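Local coordinates for thioesterase domain-containing protein (Pyrococcus horikoshii, PDB 1IXL) that is of unknown function but adopts a hot-dog fold and may hydrolyse acyl-CoA thioesters, at residues A[73-78]-A[117-122]; A[5-10]-A[62-67]; A[99-104]-A[121-126]. All coordinates share one frame; numbering follows the deposited sequence.

Contact 1: residues A[73-78]-A[117-122]; sequences AEVRFT and GKFYCY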
loop_
_atom_site.group_PDB
_atom_site.type_symbol
_atom_site.label_atom_id
_atom_site.label_comp_id
_atom_site.label_asym_id
_atom_site.label_seq_id
_atom_site.Cartn_x
_atom_site.Cartn_y
_atom_site.Cartn_z
ATOM N N ALA A 73 0.001 -10.813 5.497
ATOM C CA ALA A 73 0.406 -9.515 6.000
ATOM C C ALA A 73 0.274 -9.474 7.513
ATOM O O ALA A 73 -0.596 -10.120 8.086
ATOM C CB ALA A 73 -0.461 -8.421 5.366
ATOM N N GLU A 74 1.169 -8.744 8.152
ATOM C CA GLU A 74 1.114 -8.556 9.590
ATOM C C GLU A 74 1.186 -7.039 9.702
ATOM O O GLU A 74 2.098 -6.417 9.150
ATOM C CB GLU A 74 2.319 -9.215 10.258
ATOM C CG GLU A 74 2.347 -10.729 10.021
ATOM C CD GLU A 74 3.701 -11.345 10.324
ATOM O OE1 GLU A 74 4.735 -10.686 10.050
ATOM O OE2 GLU A 74 3.729 -12.495 10.821
ATOM N N VAL A 75 0.224 -6.428 10.371
ATOM C CA VAL A 75 0.243 -4.973 10.485
ATOM C C VAL A 75 -0.101 -4.520 11.894
ATOM O O VAL A 75 -0.780 -5.228 12.648
ATOM C CB VAL A 75 -0.753 -4.308 9.511
ATOM C CG1 VAL A 75 -0.360 -4.614 8.048
ATOM C CG2 VAL A 75 -2.185 -4.790 9.808
ATOM N N ARG A 76 0.399 -3.347 12.248
ATOM C CA ARG A 76 0.137 -2.734 13.547
ATOM C C ARG A 76 -0.365 -1.344 13.220
ATOM O O ARG A 76 0.254 -0.616 12.427
ATOM C CB ARG A 76 1.421 -2.585 14.380
ATOM C CG ARG A 76 2.003 -3.882 14.881
ATOM C CD ARG A 76 3.386 -3.676 15.491
ATOM N NE ARG A 76 4.022 -4.964 15.751
ATOM C CZ ARG A 76 3.764 -5.715 16.816
ATOM N NH1 ARG A 76 2.886 -5.294 17.723
ATOM N NH2 ARG A 76 4.367 -6.891 16.964
ATOM N N PHE A 77 -1.495 -0.979 13.800
ATOM C CA PHE A 77 -2.044 0.343 13.574
ATOM C C PHE A 77 -1.492 1.115 14.762
ATOM O O PHE A 77 -1.798 0.810 15.902
ATOM C CB PHE A 77 -3.566 0.277 13.593
ATOM C CG PHE A 77 -4.139 -0.530 12.456
ATOM C CD1 PHE A 77 -4.084 -1.927 12.474
ATOM C CD2 PHE A 77 -4.708 0.100 11.369
ATOM C CE1 PHE A 77 -4.596 -2.676 11.409
ATOM C CE2 PHE A 77 -5.228 -0.643 10.290
ATOM C CZ PHE A 77 -5.165 -2.032 10.323
ATOM N N THR A 78 -0.677 2.112 14.486
ATOM C CA THR A 78 -0.007 2.850 15.549
ATOM C C THR A 78 -0.689 4.135 16.007
ATOM O O THR A 78 -0.542 4.539 17.169
ATOM C CB THR A 78 1.440 3.147 15.117
ATOM O OG1 THR A 78 1.424 3.887 13.896
ATOM C CG2 THR A 78 2.189 1.833 14.850
ATOM N N GLY A 117 3.887 -2.399 8.699
ATOM C CA GLY A 117 3.612 -3.801 8.460
ATOM C C GLY A 117 4.551 -4.490 7.511
ATOM O O GLY A 117 5.331 -3.833 6.824
ATOM N N LYS A 118 4.489 -5.819 7.512
ATOM C CA LYS A 118 5.279 -6.644 6.616
ATOM C C LYS A 118 4.275 -7.297 5.678
ATOM O O LYS A 118 3.275 -7.857 6.132
ATOM C CB LYS A 118 6.032 -7.730 7.377
ATOM C CG LYS A 118 7.234 -7.222 8.147
ATOM C CD LYS A 118 8.254 -8.341 8.363
ATOM C CE LYS A 118 9.260 -7.940 9.437
ATOM N NZ LYS A 118 9.407 -6.454 9.506
ATOM N N PHE A 119 4.522 -7.200 4.379
ATOM C CA PHE A 119 3.630 -7.782 3.384
ATOM C C PHE A 119 4.400 -8.848 2.592
ATOM O O PHE A 119 5.450 -8.563 2.004
ATOM C CB PHE A 119 3.102 -6.679 2.458
ATOM C CG PHE A 119 2.219 -5.677 3.165
ATOM C CD1 PHE A 119 2.752 -4.803 4.107
ATOM C CD2 PHE A 119 0.845 -5.672 2.949
ATOM C CE1 PHE A 119 1.911 -3.934 4.838
ATOM C CE2 PHE A 119 0.007 -4.816 3.663
ATOM C CZ PHE A 119 0.536 -3.953 4.604
ATOM N N TYR A 120 3.876 -10.072 2.605
ATOM C CA TYR A 120 4.488 -11.214 1.923
ATOM C C TYR A 120 3.780 -11.357 0.591
ATOM O O TYR A 120 2.622 -11.795 0.520
ATOM C CB TYR A 120 4.349 -12.480 2.787
ATOM C CG TYR A 120 4.942 -12.315 4.170
ATOM C CD1 TYR A 120 4.373 -11.435 5.086
ATOM C CD2 TYR A 120 6.096 -13.010 4.552
ATOM C CE1 TYR A 120 4.928 -11.244 6.342
ATOM C CE2 TYR A 120 6.661 -12.822 5.805
ATOM C CZ TYR A 120 6.071 -11.937 6.694
ATOM O OH TYR A 120 6.610 -11.721 7.935
ATOM N N CYS A 121 4.504 -10.973 -0.458
ATOM C CA CYS A 121 4.006 -10.939 -1.820
ATOM C C CYS A 121 4.559 -12.054 -2.715
ATOM O O CYS A 121 5.710 -12.487 -2.557
ATOM C CB CYS A 121 4.353 -9.574 -2.436
ATOM S SG CYS A 121 4.104 -8.148 -1.295
ATOM N N TYR A 122 3.726 -12.494 -3.660
ATOM C CA TYR A 122 4.107 -13.566 -4.575
ATOM C C TYR A 122 3.914 -13.189 -6.023
ATOM O O TYR A 122 2.842 -12.742 -6.410
ATOM C CB TYR A 122 3.254 -14.809 -4.308
ATOM C CG TYR A 122 3.543 -15.449 -2.983
ATOM C CD1 TYR A 122 4.604 -16.351 -2.840
ATOM C CD2 TYR A 122 2.784 -15.131 -1.864
ATOM C CE1 TYR A 122 4.902 -16.924 -1.603
ATOM C CE2 TYR A 122 3.067 -15.685 -0.626
ATOM C CZ TYR A 122 4.125 -16.580 -0.497
ATOM O OH TYR A 122 4.425 -17.091 0.736
#

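Contact 2: residues A[5-10]-A[62-67]; sequences EQRTHK and AVNEPT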
loop_
_atom_site.group_PDB
_atom_site.type_symbol
_atom_site.label_atom_id
_atom_site.label_comp_id
_atom_site.label_asym_id
_atom_site.label_seq_id
_atom_site.Cartn_x
_atom_site.Cartn_y
_atom_site.Cartn_z
ATOM N N GLU A 5 7.302 2.586 -15.151
ATOM C CA GLU A 5 5.866 2.702 -15.329
ATOM C C GLU A 5 5.181 1.635 -14.469
ATOM O O GLU A 5 5.790 0.615 -14.111
ATOM C CB GLU A 5 5.492 2.521 -16.809
ATOM C CG GLU A 5 6.232 1.403 -17.510
ATOM C CD GLU A 5 6.011 1.403 -19.025
ATOM O OE1 GLU A 5 6.081 2.492 -19.648
ATOM O OE2 GLU A 5 5.781 0.314 -19.594
ATOM N N GLN A 6 3.925 1.882 -14.129
ATOM C CA GLN A 6 3.172 0.937 -13.326
ATOM C C GLN A 6 2.831 -0.282 -14.177
ATOM O O GLN A 6 2.148 -0.166 -15.204
ATOM C CB GLN A 6 1.885 1.579 -12.829
ATOM C CG GLN A 6 1.218 0.739 -11.781
ATOM C CD GLN A 6 0.116 1.469 -11.072
ATOM O OE1 GLN A 6 0.112 2.697 -11.000
ATOM N NE2 GLN A 6 -0.817 0.717 -10.511
ATOM N N ARG A 7 3.262 -1.460 -13.738
ATOM C CA ARG A 7 3.000 -2.670 -14.520
ATOM C C ARG A 7 1.944 -3.621 -13.947
ATOM O O ARG A 7 1.700 -4.685 -14.508
ATOM C CB ARG A 7 4.305 -3.441 -14.709
ATOM C CG ARG A 7 5.402 -2.664 -15.425
ATOM C CD ARG A 7 6.663 -3.498 -15.429
ATOM N NE ARG A 7 6.494 -4.734 -16.191
ATOM C CZ ARG A 7 7.176 -5.853 -15.956
ATOM N NH1 ARG A 7 8.070 -5.894 -14.974
ATOM N NH2 ARG A 7 6.964 -6.932 -16.700
ATOM N N THR A 8 1.310 -3.237 -12.844
ATOM C CA THR A 8 0.305 -4.088 -12.215
ATOM C C THR A 8 -0.682 -3.248 -11.426
ATOM O O THR A 8 -0.386 -2.100 -11.104
ATOM C CB THR A 8 0.964 -5.098 -11.229
ATOM O OG1 THR A 8 -0.038 -5.995 -10.722
ATOM C CG2 THR A 8 1.602 -4.351 -10.036
ATOM N N HIS A 9 -1.848 -3.828 -11.122
ATOM C CA HIS A 9 -2.866 -3.153 -10.331
ATOM C C HIS A 9 -3.197 -1.786 -10.921
ATOM O O HIS A 9 -3.443 -0.835 -10.178
ATOM C CB HIS A 9 -2.358 -2.971 -8.887
ATOM C CG HIS A 9 -2.397 -4.221 -8.057
ATOM N ND1 HIS A 9 -1.734 -5.381 -8.414
ATOM C CD2 HIS A 9 -3.057 -4.507 -6.908
ATOM C CE1 HIS A 9 -1.991 -6.327 -7.527
ATOM N NE2 HIS A 9 -2.792 -5.824 -6.603
ATOM N N LYS A 10 -3.247 -1.704 -12.249
ATOM C CA LYS A 10 -3.485 -0.437 -12.945
ATOM C C LYS A 10 -4.825 0.265 -12.776
ATOM O O LYS A 10 -4.899 1.485 -12.896
ATOM C CB LYS A 10 -3.214 -0.614 -14.450
ATOM C CG LYS A 10 -1.797 -0.994 -14.800
ATOM C CD LYS A 10 -1.711 -1.363 -16.286
ATOM C CE LYS A 10 -0.308 -1.707 -16.711
ATOM N NZ LYS A 10 -0.272 -2.159 -18.147
ATOM N N ALA A 62 5.801 -1.850 -4.986
ATOM C CA ALA A 62 7.211 -1.965 -4.668
ATOM C C ALA A 62 7.741 -3.190 -5.439
ATOM O O ALA A 62 8.923 -3.249 -5.779
ATOM C CB ALA A 62 7.421 -2.129 -3.170
ATOM N N VAL A 63 6.873 -4.162 -5.721
ATOM C CA VAL A 63 7.307 -5.344 -6.488
ATOM C C VAL A 63 7.083 -5.027 -7.958
ATOM O O VAL A 63 7.932 -5.301 -8.799
ATOM C CB VAL A 63 6.520 -6.600 -6.086
ATOM C CG1 VAL A 63 6.950 -7.796 -6.961
ATOM C CG2 VAL A 63 6.772 -6.897 -4.593
ATOM N N ASN A 64 5.915 -4.470 -8.256
ATOM C CA ASN A 64 5.563 -4.022 -9.595
ATOM C C ASN A 64 5.769 -5.042 -10.706
ATOM O O ASN A 64 6.387 -4.754 -11.729
ATOM C CB ASN A 64 6.343 -2.738 -9.913
ATOM C CG ASN A 64 5.801 -2.006 -11.131
ATOM O OD1 ASN A 64 4.596 -2.006 -11.382
ATOM N ND2 ASN A 64 6.694 -1.363 -11.893
ATOM N N GLU A 65 5.224 -6.230 -10.494
ATOM C CA GLU A 65 5.297 -7.313 -11.457
ATOM C C GLU A 65 3.826 -7.554 -11.779
ATOM O O GLU A 65 3.004 -7.590 -10.874
ATOM C CB GLU A 65 5.919 -8.532 -10.786
ATOM C CG GLU A 65 6.747 -9.354 -11.699
ATOM C CD GLU A 65 8.195 -8.924 -11.711
ATOM O OE1 GLU A 65 8.939 -9.341 -10.791
ATOM O OE2 GLU A 65 8.582 -8.169 -12.632
ATOM N N PRO A 66 3.468 -7.719 -13.064
ATOM C CA PRO A 66 2.067 -7.940 -13.455
ATOM C C PRO A 66 1.215 -8.882 -12.595
ATOM O O PRO A 66 0.107 -8.522 -12.158
ATOM C CB PRO A 66 2.187 -8.443 -14.890
ATOM C CG PRO A 66 3.404 -7.678 -15.403
ATOM C CD PRO A 66 4.365 -7.767 -14.238
ATOM N N THR A 67 1.738 -10.081 -12.356
ATOM C CA THR A 67 1.046 -11.101 -11.583
ATOM C C THR A 67 1.225 -11.050 -10.055
ATOM O O THR A 67 0.828 -11.999 -9.363
ATOM C CB THR A 67 1.499 -12.499 -12.043
ATOM O OG1 THR A 67 2.912 -12.633 -11.824
ATOM C CG2 THR A 67 1.198 -12.695 -13.525
#

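Contact 3: residues A[99-104]-A[121-126]; sequences KKKIVE and CYVLEK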
loop_
_atom_site.group_PDB
_atom_site.type_symbol
_atom_site.label_atom_id
_atom_site.label_comp_id
_atom_site.label_asym_id
_atom_site.label_seq_id
_atom_site.Cartn_x
_atom_site.Cartn_y
_atom_site.Cartn_z
ATOM N N LYS A 99 10.481 -15.712 -6.199
ATOM C CA LYS A 99 9.090 -15.422 -6.497
ATOM C C LYS A 99 8.351 -14.861 -5.296
ATOM O O LYS A 99 7.258 -14.330 -5.437
ATOM C CB LYS A 99 8.379 -16.674 -7.013
ATOM C CG LYS A 99 8.681 -17.967 -6.254
ATOM C CD LYS A 99 10.154 -18.403 -6.350
ATOM C CE LYS A 99 10.304 -19.911 -6.170
ATOM N NZ LYS A 99 9.455 -20.450 -5.067
ATOM N N LYS A 100 8.938 -15.001 -4.112
ATOM C CA LYS A 100 8.323 -14.446 -2.917
ATOM C C LYS A 100 9.137 -13.228 -2.531
ATOM O O LYS A 100 10.377 -13.269 -2.534
ATOM C CB LYS A 100 8.317 -15.431 -1.743
ATOM C CG LYS A 100 7.511 -14.873 -0.551
ATOM C CD LYS A 100 7.384 -15.826 0.640
ATOM C CE LYS A 100 8.534 -15.649 1.623
ATOM N NZ LYS A 100 8.334 -16.411 2.886
ATOM N N LYS A 101 8.432 -12.149 -2.190
ATOM C CA LYS A 101 9.055 -10.896 -1.803
ATOM C C LYS A 101 8.493 -10.419 -0.460
ATOM O O LYS A 101 7.287 -10.429 -0.259
ATOM C CB LYS A 101 8.758 -9.842 -2.867
ATOM C CG LYS A 101 8.984 -10.322 -4.303
ATOM C CD LYS A 101 10.468 -10.407 -4.622
ATOM C CE LYS A 101 10.720 -10.753 -6.091
ATOM N NZ LYS A 101 10.009 -9.846 -7.031
ATOM N N ILE A 102 9.362 -10.031 0.463
ATOM C CA ILE A 102 8.897 -9.518 1.752
ATOM C C ILE A 102 9.032 -7.998 1.640
ATOM O O ILE A 102 10.112 -7.475 1.384
ATOM C CB ILE A 102 9.740 -10.053 2.920
ATOM C CG1 ILE A 102 9.583 -11.572 3.013
ATOM C CG2 ILE A 102 9.284 -9.427 4.230
ATOM C CD1 ILE A 102 10.504 -12.230 4.063
ATOM N N VAL A 103 7.924 -7.290 1.805
ATOM C CA VAL A 103 7.934 -5.840 1.661
ATOM C C VAL A 103 7.532 -5.187 2.969
ATOM O O VAL A 103 6.548 -5.584 3.581
ATOM C CB VAL A 103 6.938 -5.426 0.575
ATOM C CG1 VAL A 103 6.928 -3.915 0.407
ATOM C CG2 VAL A 103 7.298 -6.135 -0.734
ATOM N N GLU A 104 8.304 -4.207 3.410
ATOM C CA GLU A 104 7.960 -3.512 4.637
ATOM C C GLU A 104 7.237 -2.248 4.188
ATOM O O GLU A 104 7.622 -1.623 3.198
ATOM C CB GLU A 104 9.221 -3.147 5.428
ATOM C CG GLU A 104 8.930 -2.326 6.680
ATOM C CD GLU A 104 10.151 -2.154 7.563
ATOM O OE1 GLU A 104 11.224 -1.793 7.021
ATOM O OE2 GLU A 104 10.036 -2.377 8.793
ATOM N N CYS A 121 4.504 -10.973 -0.458
ATOM C CA CYS A 121 4.006 -10.939 -1.820
ATOM C C CYS A 121 4.559 -12.054 -2.715
ATOM O O CYS A 121 5.710 -12.487 -2.557
ATOM C CB CYS A 121 4.353 -9.574 -2.436
ATOM S SG CYS A 121 4.104 -8.148 -1.295
ATOM N N TYR A 122 3.726 -12.494 -3.660
ATOM C CA TYR A 122 4.107 -13.566 -4.575
ATOM C C TYR A 122 3.914 -13.189 -6.023
ATOM O O TYR A 122 2.842 -12.742 -6.410
ATOM C CB TYR A 122 3.254 -14.809 -4.308
ATOM C CG TYR A 122 3.543 -15.449 -2.983
ATOM C CD1 TYR A 122 4.604 -16.351 -2.840
ATOM C CD2 TYR A 122 2.784 -15.131 -1.864
ATOM C CE1 TYR A 122 4.902 -16.924 -1.603
ATOM C CE2 TYR A 122 3.067 -15.685 -0.626
ATOM C CZ TYR A 122 4.125 -16.580 -0.497
ATOM O OH TYR A 122 4.425 -17.091 0.736
ATOM N N VAL A 123 4.951 -13.398 -6.822
ATOM C CA VAL A 123 4.859 -13.141 -8.243
ATOM C C VAL A 123 4.516 -14.510 -8.833
ATOM O O VAL A 123 5.316 -15.456 -8.757
ATOM C CB VAL A 123 6.202 -12.629 -8.775
ATOM C CG1 VAL A 123 6.128 -12.422 -10.275
ATOM C CG2 VAL A 123 6.556 -11.316 -8.066
ATOM N N LEU A 124 3.323 -14.612 -9.399
ATOM C CA LEU A 124 2.822 -15.869 -9.953
ATOM C C LEU A 124 3.172 -16.080 -11.417
ATOM O O LEU A 124 3.431 -15.123 -12.145
ATOM C CB LEU A 124 1.297 -15.920 -9.788
ATOM C CG LEU A 124 0.778 -15.481 -8.407
ATOM C CD1 LEU A 124 -0.748 -15.410 -8.395
ATOM C CD2 LEU A 124 1.258 -16.450 -7.348
ATOM N N GLU A 125 3.184 -17.345 -11.835
ATOM C CA GLU A 125 3.473 -17.692 -13.225
ATOM C C GLU A 125 2.385 -17.060 -14.085
ATOM O O GLU A 125 2.645 -16.527 -15.168
ATOM C CB GLU A 125 3.453 -19.219 -13.412
ATOM C CG GLU A 125 3.687 -19.667 -14.860
ATOM C CD GLU A 125 5.162 -19.809 -15.208
ATOM O OE1 GLU A 125 5.654 -20.961 -15.249
ATOM O OE2 GLU A 125 5.831 -18.772 -15.427
ATOM N N LYS A 126 1.157 -17.128 -13.590
ATOM C CA LYS A 126 0.023 -16.555 -14.286
ATOM C C LYS A 126 -0.763 -15.688 -13.316
ATOM O O LYS A 126 -0.535 -15.731 -12.105
ATOM C CB LYS A 126 -0.893 -17.649 -14.842
ATOM C CG LYS A 126 -2.100 -17.104 -15.597
ATOM C CD LYS A 126 -1.703 -15.950 -16.524
ATOM C CE LYS A 126 -2.885 -15.407 -17.299
ATOM N NZ LYS A 126 -3.996 -14.958 -16.421
#

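Contact 1: residues A[73-78]-A[117-122]
Glu74, Phe119 and Tyr120 place CG, and Val75 places CG1, beside the backbone N and anti to the carbonyl carbon. In Glu74 (chi1 -62°) the chain then runs extended, and in Tyr120 (chi1 -56°) the ring leans back toward the neighbouring strand, so the two tips converge. The setting is the antiparallel sheet of the hot-dog fold, where edge strand 68-77 pairs with strand 112-123. Glu74 and Lys118 form a hydrogen-bonded pair: Glu74 N donates to Lys118 O and Lys118 N to Glu74 O, both at 3.0 Å. Ala73 with Phe119 and Val75 with Gly117 are the flanking non-hydrogen-bonded pairs, and the side chains of Ala73, Val75 and Phe119 lie on the face that helix 48-63 packs against. There the Phe119 ring bridges two neighbours: CD2 meets Ala73 CB at 3.9 Å, while CZ touches Val75 CG1 at 3.6 Å. Gly117 CA lies 4.1 Å from Val75 CA; a CB on Gly117 would run into Val75 CG1 and Glu74 O. Phe119 also reaches Ala55 and Ala59 of the helix. On the other face the Tyr120 ring has a cation-pi contact with Lys72, and its plane stands 87° from the Glu74 carboxylate. The Tyr120 hydroxyl OH donates to Glu74 OE1 across 3.0 Å, meeting the oxygen from above the carboxylate plane.

Contact 2: residues A[5-10]-A[62-67]
Arg7 and Asn64 cross at about a right angle, the guanidinium plane of the first turned 79° from the amide plane of the second. Asn64 holds its CG anti to the backbone N (chi1 -166°), which lays the amide against the backbone of residues 5-7 so that both its polar ends are used. ND2 donates to Glu5 O at 3.1 Å, the acceptor lying in the amide plane, and OD1 receives Arg7 N at 2.8 Å on a lone pair, along a nearly straight N-H...O line (167°). These two bonds hold the amide flat and fix which end is oxygen and which nitrogen. The Arg7 chain passes across this amide, bends at chi3 and brings one guanidinium face over Pro66 CD, which sits 3.7 Å from Arg7 NH2 and nearer the border of the group than its centre. Arg7 and Glu65 run side by side in the same direction, and Arg7 NH1 reaches Glu65 OE2 at 3.3 Å in a salt bridge whose hydrogen bond is weak and bent.

The contact fastens the N-terminal loop, ahead of strand 19-24, to the C-terminal end of helix 48-63, the long helix of the hot-dog fold. Asn64 is the first residue to leave helical geometry, with positive phi, and its side chain also rests on Ile23 of strand 19-24.

Thr8, with OG1 anti to the backbone N, points at the turn after the helix. OG1 donates to Pro66 O at 2.9 Å from above the carbonyl plane, and takes a bond from His9 ND1, lying in the plane of that ring. The CB bond of Gln6 points away from residues 62-67, and Gln6 NE2 donates to Thr8 O at 2.9 Å within its own loop.

Contact 3: residues A[99-104]-A[121-126]
The Tyr122 ring is met obliquely by the aliphatic chain of Lys100, and the two side chains run side by side in the same direction. Lys100 sets CG anti to the backbone N (chi1 -173°) and stays extended to CD, so its methylenes follow the ring from CD1 to the hydroxyl: CG is 3.5 Å from Tyr122 CE1, and CD is 3.2 Å from Tyr122 OH. Beyond CD the lysine bends at chi3 and its end leads away from the ring. An alanine in place of Tyr122 would take away the ring that lies along the Lys100 methylenes and would probably loosen the packing on this face of the sheet.

On the reverse face Lys101, Val103, Cys121 and Val123 turn toward helix 48-63. Cys121 SG rests on Val103 CG2 at 3.8 Å, and this pair is buried against Ala59 and Met60. The Lys101 chain bends at chi2 and chi4 to bring NZ within 3.9 Å of Val123 CG2; its charge has a long, weak ion pair with Glu65 OE1.

Three nearly straight backbone bonds join the strands. Lys101 and Cys121 form a hydrogen-bonded pair, with Lys101 N donating to Cys121 O and Cys121 N to Lys101 O, each at 2.8 Å. Val123 N donates to Lys99 O, also at 2.8 Å, extending the pairing past the non-hydrogen-bonded pair Lys100-Tyr122. Lys100 CA adds a CH...O contact to Cys121 O, which is thus approached by two groups. The pattern is that of an antiparallel beta hairpin, here strands 100-109 and 112-123 at the end remote from their turn, in the curved sheet that wraps the long helix of a hot-dog fold.

Overall arrangement
Contacts 1 and 3 hold opposite edges of one strand, 112-123: contact 1 adds the outermost strand 68-77, contact 3 its hairpin partner 100-109. Their segments share Cys121 and Tyr122, which carry contacts only in contact 3. Both rely on backbone pairing, with mostly apolar groups on the helix-facing side, though contact 3 has Lys101 there. Contact 1 is mainly at the surface, whereas contacts 2 and 3 are partly buried. Contact 2 differs in kind: it ties a loop to a helix end, so side-chain-to-backbone bonds and a salt bridge replace sheet pairing. It meets contact 3 where Thr67 OG1 hydrogen-bonds to Leu124 O, and its Val63 packs on Cys121, a residue that contacts 1 and 3 share.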